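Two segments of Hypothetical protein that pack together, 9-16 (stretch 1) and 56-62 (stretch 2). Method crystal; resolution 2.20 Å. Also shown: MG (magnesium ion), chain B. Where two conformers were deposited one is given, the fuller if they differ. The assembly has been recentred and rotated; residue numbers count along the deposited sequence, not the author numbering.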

# COMPACT_ATOMS: atom_id res chain seq x y z
N ASP A 9 1.70 -4.05 -6.90
CA ASP A 9 0.97 -5.27 -6.63
C ASP A 9 0.76 -6.03 -7.94
O ASP A 9 0.91 -5.46 -9.02
CB ASP A 9 -0.35 -4.92 -5.98
CG ASP A 9 -1.23 -6.10 -5.77
OD1 ASP A 9 -0.77 -7.07 -5.15
OD2 ASP A 9 -2.41 -6.07 -6.19
N PHE A 10 0.44 -7.32 -7.85
CA PHE A 10 0.19 -8.06 -9.05
C PHE A 10 -1.30 -8.25 -9.32
O PHE A 10 -1.83 -7.61 -10.26
CB PHE A 10 0.94 -9.40 -9.03
CG PHE A 10 0.84 -10.17 -10.32
CD1 PHE A 10 1.40 -9.67 -11.50
CD2 PHE A 10 0.21 -11.41 -10.36
CE1 PHE A 10 1.33 -10.39 -12.70
CE2 PHE A 10 0.13 -12.15 -11.57
CZ PHE A 10 0.69 -11.63 -12.74
N ASP A 11 -1.97 -9.11 -8.54
CA ASP A 11 -3.38 -9.42 -8.80
C ASP A 11 -4.34 -8.26 -8.53
O ASP A 11 -4.38 -7.69 -7.42
CB ASP A 11 -3.84 -10.64 -8.01
CG ASP A 11 -2.93 -11.83 -8.19
OD1 ASP A 11 -3.06 -12.56 -9.20
OD2 ASP A 11 -2.07 -12.04 -7.30
N GLY A 12 -5.13 -7.92 -9.55
CA GLY A 12 -6.05 -6.79 -9.48
C GLY A 12 -5.40 -5.48 -9.86
O GLY A 12 -6.07 -4.46 -9.97
N THR A 13 -4.08 -5.51 -10.05
CA THR A 13 -3.29 -4.32 -10.34
C THR A 13 -2.66 -4.35 -11.72
O THR A 13 -2.83 -3.42 -12.49
CB THR A 13 -2.18 -4.11 -9.27
OG1 THR A 13 -2.78 -4.07 -7.97
CG2 THR A 13 -1.41 -2.80 -9.50
N ILE A 14 -1.88 -5.40 -12.00
CA ILE A 14 -1.26 -5.62 -13.30
C ILE A 14 -2.16 -6.53 -14.16
O ILE A 14 -2.25 -6.36 -15.39
CB ILE A 14 0.17 -6.25 -13.14
CG1 ILE A 14 1.15 -5.25 -12.48
CG2 ILE A 14 0.76 -6.68 -14.50
CD1 ILE A 14 2.53 -5.82 -12.22
N VAL A 15 -2.82 -7.52 -13.50
CA VAL A 15 -3.79 -8.39 -14.17
C VAL A 15 -5.11 -8.37 -13.43
O VAL A 15 -5.14 -8.05 -12.25
CB VAL A 15 -3.28 -9.86 -14.26
CG1 VAL A 15 -2.11 -9.94 -15.20
CG2 VAL A 15 -2.92 -10.42 -12.86
N GLU A 16 -6.21 -8.73 -14.11
CA GLU A 16 -7.47 -9.00 -13.42
C GLU A 16 -7.21 -10.05 -12.34
O GLU A 16 -6.36 -10.93 -12.52
CB GLU A 16 -8.52 -9.58 -14.35
CG GLU A 16 -8.57 -8.95 -15.68
CD GLU A 16 -9.70 -8.00 -15.80
OE1 GLU A 16 -9.73 -6.99 -15.03
OE2 GLU A 16 -10.57 -8.28 -16.67
N GLU A 56 5.36 -17.88 -11.11
CA GLU A 56 4.39 -17.73 -12.19
C GLU A 56 4.09 -16.25 -12.52
O GLU A 56 4.04 -15.87 -13.70
CB GLU A 56 3.14 -18.57 -11.92
CG GLU A 56 3.38 -20.06 -12.21
CD GLU A 56 2.29 -20.99 -11.69
OE1 GLU A 56 1.20 -20.49 -11.33
OE2 GLU A 56 2.52 -22.24 -11.64
N ALA A 57 3.97 -15.40 -11.49
CA ALA A 57 3.77 -13.96 -11.74
C ALA A 57 4.99 -13.35 -12.41
O ALA A 57 4.85 -12.55 -13.33
CB ALA A 57 3.41 -13.19 -10.45
N ILE A 58 6.18 -13.74 -11.96
CA ILE A 58 7.42 -13.18 -12.52
C ILE A 58 7.63 -13.60 -13.98
O ILE A 58 8.02 -12.76 -14.83
CB ILE A 58 8.63 -13.58 -11.66
CG1 ILE A 58 8.64 -12.75 -10.38
CG2 ILE A 58 9.93 -13.38 -12.42
CD1 ILE A 58 9.39 -13.43 -9.23
N GLU A 59 7.41 -14.87 -14.29
CA GLU A 59 7.59 -15.32 -15.66
C GLU A 59 6.56 -14.70 -16.60
O GLU A 59 6.89 -14.34 -17.73
CB GLU A 59 7.62 -16.85 -15.79
CG GLU A 59 9.02 -17.41 -16.04
CD GLU A 59 9.55 -17.16 -17.46
OE1 GLU A 59 8.75 -16.83 -18.37
OE2 GLU A 59 10.77 -17.31 -17.68
N TRP A 60 5.33 -14.56 -16.13
CA TRP A 60 4.30 -13.92 -16.92
C TRP A 60 4.74 -12.48 -17.26
O TRP A 60 4.56 -12.01 -18.40
CB TRP A 60 2.97 -13.93 -16.14
CG TRP A 60 1.82 -13.34 -16.87
CD1 TRP A 60 0.87 -14.02 -17.60
CD2 TRP A 60 1.51 -11.94 -17.00
NE1 TRP A 60 -0.02 -13.11 -18.17
CE2 TRP A 60 0.35 -11.83 -17.81
CE3 TRP A 60 2.12 -10.78 -16.54
CZ2 TRP A 60 -0.23 -10.60 -18.14
CZ3 TRP A 60 1.53 -9.53 -16.85
CH2 TRP A 60 0.38 -9.46 -17.66
N CYS A 61 5.35 -11.80 -16.30
CA CYS A 61 5.87 -10.45 -16.57
C CYS A 61 7.08 -10.46 -17.48
O CYS A 61 7.15 -9.67 -18.43
CB CYS A 61 6.19 -9.70 -15.28
SG CYS A 61 4.72 -9.35 -14.32
N ARG A 62 8.04 -11.35 -17.20
CA ARG A 62 9.25 -11.49 -18.01
C ARG A 62 8.91 -11.70 -19.49
O ARG A 62 9.52 -11.09 -20.37
CB ARG A 62 10.09 -12.66 -17.49
CG ARG A 62 11.31 -12.97 -18.33
CD ARG A 62 12.19 -14.09 -17.74
NE ARG A 62 12.64 -13.76 -16.38
CZ ARG A 62 12.28 -14.42 -15.27
NH1 ARG A 62 12.77 -14.01 -14.10
NH2 ARG A 62 11.46 -15.49 -15.32
MG MG B . -4.27 -6.89 -5.71
O HOH W 1 -3.46 -8.49 -4.78
O HOH W 2 -3.73 -5.99 -3.86
O HOH W 3 -6.25 -7.44 -5.20

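Stretch 1 (9-16), with no regular helix or strand, packs against one side of a helical segment (56-62) through apolar side chains alone; no hydrogen bond crosses between them, and the contact buries 238 Å² summed over both stretches. Asp9, first in stretch 1, takes no part in it and serves the metal site instead: its OD2 lies 2.1 Å from MG and accepts a 2.7 Å hydrogen bond from Thr13 OG1, while its OD1 receives a hydrogen bond from water 1, itself a magnesium ligand.

Phe10 is the centre of the contact, with 66 Å² covered by the helix. With chi1 in the t well, its ring reaches Ala57, Trp60 and Cys61. The methyl of Ala57 sits over one ring face, CB 3.7 Å from the ring centroid and 14° off the normal, a CH-pi contact; so small a side chain lets the ring lie close to the helix, with Phe10 CE2 3.6 Å from Ala57 CB. The edge of the ring is directed toward the face of Trp60 in an offset edge-to-face pair, planes at 73° and centroids of the Phe10 ring and the Trp60 six-membered ring 5.8 Å apart. Cys61 SG approaches obliquely, 3.9 Å from Phe10 CE1, adding a polarizable sulfur to the apolar pocket.

Asp11 turns back to the metal, its backbone O 1.9 Å from MG. Gly12 follows with phi/psi of 87/-7, where a CB would be jammed against the preceding carbonyl O and crowded by the ion, so glycine suits the turn. Phe10 O gathers the amides of Thr13 (N to O 3.1 Å) and Ile14 (N to O 2.8 Å), with a weak bond from Val15 N at 3.4 Å, and Gly12 N bonds to Val15 O at 2.7 Å. In this compact backbone the CA-to-CB bonds of Phe10, Ile14 and Val15 all point toward the helix.

Ile14 brings CG2 to 3.8 Å from Trp60 CZ3, a branched aliphatic group filling space beside the indole. Val15 completes the contact: its CG1 lies over a face of Trp60, 3.8 Å from the centroid of the six-membered ring and 25° off the normal, and 3.5 Å from Trp60 CH2. The broad indole, chi1 in the t well, thus meets three residues of stretch 1. On the helix, Ala57, Trp60 and Cys61 follow the i, i+3, i+4 spacing that aligns side chains along one side, whereas the CA-to-CB bond of Ile58 points away. Glu16, last in stretch 1, is out of reach of the helix.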